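Side-chain contacts in putative cytosine/guanine deaminase (Unidentified, PDB 2PAJ), which catalyses the zinc-dependent hydrolytic deamination of 2-amino-4-hydroxypteridines such as isoxanthopterin, releasing ammonium: residues Arg40-Asp44 with Thr45-Ile49; Val194-Ile197 with Glu198-Ala202; Tyr224-Ser227 with Pro228-Arg232; Gly394-Met398 with Gly399-Val403. All coordinates share one frame; numbering follows the deposited sequence.

Contact 1: Arg40-Asp44 with Thr45-Ile49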
# COMPACT_ATOMS: atom_id res chain seq x y z
N ARG A 40 2.22 25.00 -5.50
CA ARG A 40 1.49 25.14 -6.76
C ARG A 40 1.47 23.82 -7.53
O ARG A 40 2.48 23.14 -7.66
CB ARG A 40 2.11 26.24 -7.63
CG ARG A 40 1.49 26.34 -9.02
CD ARG A 40 1.78 27.67 -9.72
NE ARG A 40 0.78 28.69 -9.38
CZ ARG A 40 0.95 29.61 -8.44
NH1 ARG A 40 2.08 29.65 -7.76
NH2 ARG A 40 -0.02 30.50 -8.19
N ILE A 41 0.30 23.46 -8.03
CA ILE A 41 0.14 22.23 -8.78
C ILE A 41 -0.41 22.53 -10.17
O ILE A 41 -1.43 23.22 -10.31
CB ILE A 41 -0.85 21.26 -8.08
CG1 ILE A 41 -0.30 20.85 -6.71
CG2 ILE A 41 -1.13 20.04 -8.96
CD1 ILE A 41 -1.31 20.10 -5.84
N VAL A 42 0.27 22.04 -11.20
CA VAL A 42 -0.22 22.22 -12.56
C VAL A 42 -0.41 20.82 -13.16
O VAL A 42 0.56 20.10 -13.40
CB VAL A 42 0.74 23.06 -13.44
CG1 VAL A 42 2.15 22.45 -13.42
CG2 VAL A 42 0.20 23.12 -14.87
N GLY A 43 -1.66 20.45 -13.36
CA GLY A 43 -1.94 19.14 -13.89
C GLY A 43 -1.76 18.10 -12.81
O GLY A 43 -2.39 18.16 -11.75
N ASP A 44 -0.87 17.15 -13.07
CA ASP A 44 -0.60 16.07 -12.14
C ASP A 44 0.76 16.26 -11.48
O ASP A 44 1.27 15.35 -10.84
CB ASP A 44 -0.60 14.74 -12.88
CG ASP A 44 0.71 14.50 -13.65
OD1 ASP A 44 1.32 13.42 -13.47
OD2 ASP A 44 1.14 15.40 -14.42
N THR A 45 1.35 17.44 -11.64
CA THR A 45 2.67 17.65 -11.08
C THR A 45 2.81 18.82 -10.13
O THR A 45 2.08 19.80 -10.21
CB THR A 45 3.71 17.80 -12.21
OG1 THR A 45 3.61 16.67 -13.08
CG2 THR A 45 5.12 17.88 -11.66
N ILE A 46 3.76 18.69 -9.21
CA ILE A 46 4.06 19.72 -8.24
C ILE A 46 4.93 20.68 -8.98
O ILE A 46 6.04 20.34 -9.39
CB ILE A 46 4.84 19.17 -7.05
CG1 ILE A 46 3.97 18.17 -6.28
CG2 ILE A 46 5.29 20.32 -6.15
CD1 ILE A 46 4.69 17.45 -5.17
N ASP A 47 4.42 21.89 -9.15
CA ASP A 47 5.11 22.93 -9.90
C ASP A 47 6.09 23.79 -9.09
O ASP A 47 7.12 24.20 -9.61
CB ASP A 47 4.06 23.82 -10.56
CG ASP A 47 4.55 24.42 -11.84
OD1 ASP A 47 4.89 23.63 -12.75
OD2 ASP A 47 4.60 25.67 -11.93
N ALA A 48 5.77 24.05 -7.84
CA ALA A 48 6.64 24.88 -7.01
C ALA A 48 6.35 24.75 -5.53
O ALA A 48 5.27 24.32 -5.12
CB ALA A 48 6.52 26.33 -7.44
N ILE A 49 7.32 25.16 -4.73
CA ILE A 49 7.19 25.11 -3.29
C ILE A 49 7.83 26.32 -2.59
O ILE A 49 8.99 26.67 -2.84
CB ILE A 49 7.83 23.83 -2.75
CG1 ILE A 49 7.18 22.61 -3.41
CG2 ILE A 49 7.65 23.76 -1.24
CD1 ILE A 49 7.95 21.31 -3.20
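Thr45 closes the turn against Val42 and Asp44, and at the far end of the pair of strands Arg40 lies alongside Asp47. Thr45 is gripped through both backbone and side chain. Thr45 O accepts from Val42 N at 3.0 Å, and Thr45 N donates to Val42 O at 3.3 Å. With OG1 beside its own backbone N (chi1 -54°), the hydroxyl swings toward Asp44, and Thr45 OG1 donates to Asp44 OD2 at 3.1 Å, meeting that oxygen from above the carboxylate plane. The other oxygen, Asp44 OD1, forms a salt bridge with Arg210, so each carboxylate oxygen has its own partner.

Arg40 sits where the pairing slips by one residue. Arg40 O takes Asp47 N at 2.7 Å and, more weakly, Ala48 N at 3.4 Å, while Arg40 N donates to Ala48 O at 3.1 Å. The side chains of Arg40 and Asp47 run side by side, with Arg40 CG 3.9 Å from Asp47 CB, but their charged ends do not meet and the two flat groups stand nearly perpendicular, 83° apart. A bend at chi3 (-88°) leads the guanidinium away to a salt bridge with Glu58 and a hydrogen bond to Ala53 O. The Asp47 carboxylate lies instead across Val42 CG1.

Ile41 and Ile46 form the intervening non-hydrogen-bonded pair on the reverse face. This is a two-residue beta hairpin: a type II' turn with Gly43 at its first corner, and a classic beta bulge in which Asp47 and Ala48 both face Arg40.

Contact 2: Val194-Ile197 with Glu198-Ala202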
# COMPACT_ATOMS: atom_id res chain seq x y z
N VAL A 194 0.59 -18.03 -15.33
CA VAL A 194 1.43 -17.30 -16.26
C VAL A 194 0.61 -16.60 -17.35
O VAL A 194 0.83 -15.44 -17.66
CB VAL A 194 2.45 -18.23 -16.95
CG1 VAL A 194 3.37 -17.43 -17.85
CG2 VAL A 194 3.24 -18.99 -15.90
N ALA A 195 -0.33 -17.33 -17.92
CA ALA A 195 -1.17 -16.79 -18.97
C ALA A 195 -1.91 -15.55 -18.50
O ALA A 195 -1.94 -14.52 -19.18
CB ALA A 195 -2.17 -17.86 -19.43
N ASP A 196 -2.49 -15.65 -17.31
CA ASP A 196 -3.26 -14.55 -16.75
C ASP A 196 -2.44 -13.29 -16.58
O ASP A 196 -2.90 -12.19 -16.86
CB ASP A 196 -3.84 -14.95 -15.40
CG ASP A 196 -5.00 -14.07 -15.00
OD1 ASP A 196 -5.41 -14.14 -13.82
OD2 ASP A 196 -5.49 -13.31 -15.86
N ILE A 197 -1.22 -13.46 -16.11
CA ILE A 197 -0.35 -12.33 -15.90
C ILE A 197 0.02 -11.62 -17.19
O ILE A 197 0.11 -10.38 -17.23
CB ILE A 197 0.89 -12.75 -15.11
CG1 ILE A 197 0.52 -12.85 -13.63
CG2 ILE A 197 2.03 -11.78 -15.32
CD1 ILE A 197 1.68 -13.06 -12.71
N GLU A 198 0.21 -12.38 -18.26
CA GLU A 198 0.54 -11.79 -19.55
C GLU A 198 -0.68 -10.96 -19.99
O GLU A 198 -0.56 -9.84 -20.48
CB GLU A 198 0.86 -12.90 -20.54
CG GLU A 198 1.99 -13.80 -20.02
CD GLU A 198 2.61 -14.69 -21.09
OE1 GLU A 198 1.91 -15.60 -21.61
OE2 GLU A 198 3.81 -14.47 -21.41
N ARG A 199 -1.85 -11.53 -19.77
CA ARG A 199 -3.09 -10.87 -20.11
C ARG A 199 -3.15 -9.55 -19.33
O ARG A 199 -3.33 -8.48 -19.92
CB ARG A 199 -4.27 -11.77 -19.74
CG ARG A 199 -5.61 -11.11 -19.84
CD ARG A 199 -6.58 -11.74 -18.84
NE ARG A 199 -7.54 -10.77 -18.31
CZ ARG A 199 -7.79 -10.62 -17.01
NH1 ARG A 199 -7.17 -11.37 -16.12
NH2 ARG A 199 -8.66 -9.69 -16.60
N LEU A 200 -2.99 -9.63 -18.01
CA LEU A 200 -3.00 -8.46 -17.12
C LEU A 200 -1.88 -7.46 -17.42
O LEU A 200 -2.07 -6.24 -17.35
CB LEU A 200 -2.89 -8.90 -15.67
CG LEU A 200 -4.07 -9.73 -15.15
CD1 LEU A 200 -3.74 -10.27 -13.76
CD2 LEU A 200 -5.33 -8.86 -15.14
N ALA A 201 -0.70 -7.98 -17.73
CA ALA A 201 0.44 -7.13 -18.02
C ALA A 201 0.16 -6.28 -19.24
O ALA A 201 0.52 -5.11 -19.29
CB ALA A 201 1.66 -7.98 -18.27
N ALA A 202 -0.50 -6.86 -20.23
CA ALA A 202 -0.80 -6.14 -21.46
C ALA A 202 -2.01 -5.24 -21.33
O ALA A 202 -2.10 -4.23 -22.01
CB ALA A 202 -1.02 -7.13 -22.58
O HOH W 1 -7.52 -11.84 -13.23
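Asp196 and Arg199, three residues apart on one helix, are joined by a salt bridge of Asp196 OD2 to Arg199 NH1 at 2.6 Å. The acceptor uses its syn lone pair, the nitrogen reaches it within its own guanidinium plane, and carboxylate and guanidinium are only 14° apart, so the two flat groups meet almost edge to edge. Asp196 has CG opposite its backbone N (chi1 -161°), and this lays the carboxylate beside the Arg199 chain. Water 1 closes the edge, donating to Asp196 OD1 at 3.2 Å and accepting from Arg199 NH1 at 2.9 Å. Each charge has a further partner: Asp196 OD1 pairs with Arg168, and Arg199 NH2 with Asp148. The resulting row of alternating charges probably keeps both groups ionised. Leu200 CD2 lies over one guanidinium face, toward its rim.

The main chain is satisfied in regular helical fashion: Asp196 O takes Leu200 N at 2.8 Å, Ala195 O takes Arg199 N, Ile197 O takes Ala201 N, and Val194 O takes Glu198 N at 3.2 Å. The Glu198 chain starts out beside that same Val194 O and runs extended to a salt bridge between OE2 and Arg240.

In the fold, helix 190-203 rests on strand 163-168, where Leu200 touches Leu166 and Arg168. Ile197 and Ala201 lean on the segment after helix 228-240, Ile197 on Leu241 and Leu243 and Ala201 on Leu241.

Contact 3: Tyr224-Ser227 with Pro228-Arg232; sequences YSIS and PREMR
At Ile226 and Ser227 the chain is still extended; at Pro228 it turns into a helix, and Ser227 stands at the N-cap. Ser227 and Glu230 form a capping box across this junction. The first helical backbone bond runs from Met231 N to Ser227 O at 2.9 Å, and the proline, which has no N-H to give, fills the first position of the turn.

The serine side chain takes up an N-H that the opening turn cannot bond in the usual way: Glu230 N donates to Ser227 OG at 3.1 Å. It can do so because OG stands between the backbone N and the carbonyl carbon (chi1 69°), turned over the end of the helix. In return the Glu230 side chain, extended beyond CG, folds back beside the serine, and Ser227 N donates to Glu230 OE2 at 3.1 Å in a nearly straight bond (165°). Ser227 OG also makes a weak bond to the same oxygen. Thr172 OG1 is a further partner of Glu230 OE2, tying the cap to a neighbouring loop.

Apolar contact backs the box. Ile226 crosses Glu230 at about a right angle, with Ile226 CG2 packed on Glu230 CB at 3.4 Å. The same methyl, Ile226 CG2, reaches Met231 CB at 4.2 Å; this pairing of the residue before the cap with the fourth residue after it is a hydrophobic staple. Met231 in turn leans with Pro228 on Phe270 of helix 267-273. Glu230 OE2 receives Ser227 N on its anti side, 15° out of the carboxylate plane.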
# COMPACT_ATOMS: atom_id res chain seq x y z
N TYR A 224 6.01 -21.90 -0.52
CA TYR A 224 4.97 -22.91 -0.33
C TYR A 224 3.95 -22.92 -1.46
O TYR A 224 3.60 -23.97 -1.97
CB TYR A 224 4.26 -22.72 1.02
CG TYR A 224 5.16 -22.96 2.21
CD1 TYR A 224 5.59 -21.89 3.01
CD2 TYR A 224 5.63 -24.24 2.51
CE1 TYR A 224 6.47 -22.09 4.07
CE2 TYR A 224 6.51 -24.46 3.57
CZ TYR A 224 6.93 -23.37 4.34
OH TYR A 224 7.82 -23.58 5.38
N SER A 225 3.49 -21.75 -1.87
CA SER A 225 2.49 -21.66 -2.94
C SER A 225 2.96 -22.27 -4.26
O SER A 225 2.15 -22.72 -5.07
CB SER A 225 2.11 -20.19 -3.19
OG SER A 225 1.51 -19.60 -2.05
N ILE A 226 4.28 -22.31 -4.45
CA ILE A 226 4.86 -22.79 -5.69
C ILE A 226 6.14 -23.64 -5.56
O ILE A 226 6.88 -23.52 -4.58
CB ILE A 226 5.10 -21.55 -6.58
CG1 ILE A 226 3.94 -21.45 -7.56
CG2 ILE A 226 6.47 -21.57 -7.22
CD1 ILE A 226 4.00 -20.25 -8.47
N SER A 227 6.40 -24.49 -6.54
CA SER A 227 7.58 -25.34 -6.53
C SER A 227 8.83 -24.49 -6.79
O SER A 227 8.75 -23.46 -7.45
CB SER A 227 7.48 -26.42 -7.60
OG SER A 227 7.58 -25.85 -8.89
N PRO A 228 10.00 -24.91 -6.27
CA PRO A 228 11.19 -24.09 -6.52
C PRO A 228 11.62 -23.97 -7.99
O PRO A 228 12.24 -22.98 -8.39
CB PRO A 228 12.26 -24.72 -5.62
CG PRO A 228 11.78 -26.10 -5.39
CD PRO A 228 10.29 -25.98 -5.29
N ARG A 229 11.27 -24.97 -8.79
CA ARG A 229 11.59 -24.95 -10.22
C ARG A 229 10.67 -23.88 -10.81
O ARG A 229 11.03 -23.14 -11.73
CB ARG A 229 11.29 -26.32 -10.83
CG ARG A 229 11.17 -26.39 -12.35
CD ARG A 229 10.36 -27.64 -12.70
NE ARG A 229 10.31 -27.96 -14.13
CZ ARG A 229 9.74 -29.07 -14.62
NH1 ARG A 229 9.18 -29.97 -13.80
NH2 ARG A 229 9.74 -29.31 -15.94
N GLU A 230 9.47 -23.82 -10.25
CA GLU A 230 8.48 -22.87 -10.69
C GLU A 230 8.83 -21.43 -10.29
O GLU A 230 8.47 -20.49 -11.00
CB GLU A 230 7.10 -23.25 -10.16
CG GLU A 230 6.37 -24.19 -11.08
CD GLU A 230 5.04 -24.64 -10.50
OE1 GLU A 230 4.17 -25.10 -11.29
OE2 GLU A 230 4.87 -24.56 -9.26
N MET A 231 9.52 -21.23 -9.17
CA MET A 231 9.82 -19.85 -8.82
C MET A 231 10.88 -19.27 -9.76
O MET A 231 10.92 -18.07 -10.00
CB MET A 231 10.17 -19.67 -7.32
CG MET A 231 10.98 -20.73 -6.59
SD MET A 231 10.87 -20.57 -4.75
CE MET A 231 12.34 -19.67 -4.36
N ARG A 232 11.72 -20.13 -10.33
CA ARG A 232 12.72 -19.64 -11.27
C ARG A 232 12.01 -19.17 -12.53
O ARG A 232 12.14 -18.01 -12.95
CB ARG A 232 13.74 -20.72 -11.64
CG ARG A 232 14.78 -20.98 -10.56
CD ARG A 232 16.04 -21.56 -11.17
NE ARG A 232 17.09 -21.82 -10.19
CZ ARG A 232 17.05 -22.78 -9.27
NH1 ARG A 232 16.00 -23.58 -9.20
NH2 ARG A 232 18.07 -22.94 -8.42

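Contact 4: Gly394-Met398 with Gly399-Val403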
# COMPACT_ATOMS: atom_id res chain seq x y z
N GLY A 394 8.23 3.40 0.02
CA GLY A 394 7.38 2.40 -0.60
C GLY A 394 7.30 2.57 -2.10
O GLY A 394 7.23 1.60 -2.85
N ALA A 395 7.33 3.82 -2.54
CA ALA A 395 7.26 4.14 -3.96
C ALA A 395 8.43 3.55 -4.73
O ALA A 395 8.23 2.93 -5.76
CB ALA A 395 7.22 5.65 -4.15
N ARG A 396 9.64 3.74 -4.22
CA ARG A 396 10.81 3.22 -4.90
C ARG A 396 10.89 1.70 -4.85
O ARG A 396 11.56 1.08 -5.68
CB ARG A 396 12.10 3.87 -4.35
CG ARG A 396 12.37 5.27 -4.97
CD ARG A 396 13.83 5.75 -4.81
NE ARG A 396 14.19 6.06 -3.41
CZ ARG A 396 14.06 7.26 -2.82
NH1 ARG A 396 13.57 8.31 -3.47
NH2 ARG A 396 14.42 7.40 -1.55
N VAL A 397 10.20 1.10 -3.89
CA VAL A 397 10.18 -0.35 -3.76
C VAL A 397 9.25 -0.93 -4.83
O VAL A 397 9.50 -2.00 -5.38
CB VAL A 397 9.70 -0.76 -2.34
CG1 VAL A 397 9.25 -2.20 -2.33
CG2 VAL A 397 10.83 -0.54 -1.34
N MET A 398 8.19 -0.20 -5.14
CA MET A 398 7.26 -0.65 -6.15
C MET A 398 7.61 -0.08 -7.54
O MET A 398 6.93 -0.36 -8.53
CB MET A 398 5.82 -0.28 -5.75
CG MET A 398 5.40 -0.86 -4.40
SD MET A 398 3.67 -1.34 -4.24
CE MET A 398 2.90 0.21 -4.10
N GLY A 399 8.68 0.70 -7.62
CA GLY A 399 9.09 1.23 -8.90
C GLY A 399 8.42 2.50 -9.39
O GLY A 399 8.66 2.94 -10.52
N LEU A 400 7.57 3.08 -8.55
CA LEU A 400 6.89 4.32 -8.89
C LEU A 400 7.75 5.49 -8.40
O LEU A 400 7.39 6.18 -7.44
CB LEU A 400 5.52 4.36 -8.23
CG LEU A 400 4.49 3.38 -8.81
CD1 LEU A 400 3.21 3.49 -8.00
CD2 LEU A 400 4.23 3.70 -10.28
N ASP A 401 8.87 5.71 -9.08
CA ASP A 401 9.86 6.72 -8.74
C ASP A 401 9.51 8.20 -8.86
O ASP A 401 10.26 9.04 -8.37
CB ASP A 401 11.14 6.43 -9.51
CG ASP A 401 11.63 5.01 -9.29
OD1 ASP A 401 11.44 4.51 -8.16
OD2 ASP A 401 12.20 4.40 -10.22
N GLU A 402 8.40 8.54 -9.50
CA GLU A 402 8.04 9.95 -9.58
C GLU A 402 6.85 10.17 -8.66
O GLU A 402 6.05 11.09 -8.86
CB GLU A 402 7.72 10.34 -11.02
CG GLU A 402 8.96 10.48 -11.91
CD GLU A 402 8.65 11.09 -13.27
OE1 GLU A 402 7.69 10.62 -13.93
OE2 GLU A 402 9.36 12.03 -13.70
N VAL A 403 6.76 9.30 -7.65
CA VAL A 403 5.70 9.31 -6.63
C VAL A 403 6.32 9.17 -5.22
O VAL A 403 7.42 8.63 -5.07
CB VAL A 403 4.71 8.13 -6.86
CG1 VAL A 403 3.53 8.24 -5.93
CG2 VAL A 403 4.26 8.09 -8.30
O HOH W 2 12.73 2.24 -7.74
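Ala395 faces the turn that follows its helix, and both its methyl and its carbonyl take part. Ala395 CB rests against Val403, 4.4 Å from Val403 CB, and close to the carbonyl oxygens of Leu400 and Val403. Ala395 O accepts from Leu400 N at 2.9 Å, a bond that spans five residues instead of the usual four.

Next, Arg396 O receives Gly399 N in a weak bond of 3.5 Å. Water 2 donates to this same Arg396 O at 2.6 Å and to Asp401 OD1 at 2.6 Å, bridging the end of the helix to the loop. Asp401 OD1 also lies 3.4 Å from Arg396 CG. The two side chains cross at about a right angle, the Arg396 chain bends at chi3 (-69°), and the opposite charges do not meet: Arg396 NE is 5.7 Å from Asp401 OD1.

The Met398 side chain leads away from the loop to touch Ala135, Val165 and Trp282 of three separate strands; it lies about 8 Å from the side chain of the zinc ligand His76.

Gly399, at phi 84°, takes the left-handed backbone that reverses the chain. Leu400 then centres an inverse gamma turn and opens a type I beta turn to Val403. Positive phi at Gly399, together with the five-residue bond and the weak inner one, fits a Schellman motif ending helix 383-398 beside the barrel strands.

Contact 4 is the buried one, about 11 Å from the chain centre to its own centre; contacts 1, 2 and 3 lie 22 to 25 Å out and are only partly buried. Their chemistry follows: apolar side chains and a glycine turn in contact 4, paired charges along an outer helix in contact 2, a polar cap in contact 3, strand pairing in contact 1. Contacts 3 and 4 treat opposite helix ends, a start and a finish. Helix 228-240 connects contacts 2 and 3: contact 3 caps its start, and Arg240 at its end pairs with Glu198 of contact 2. Arg210 links contacts 1 and 4, firmly to Asp44 and only weakly, at long range, to Glu402.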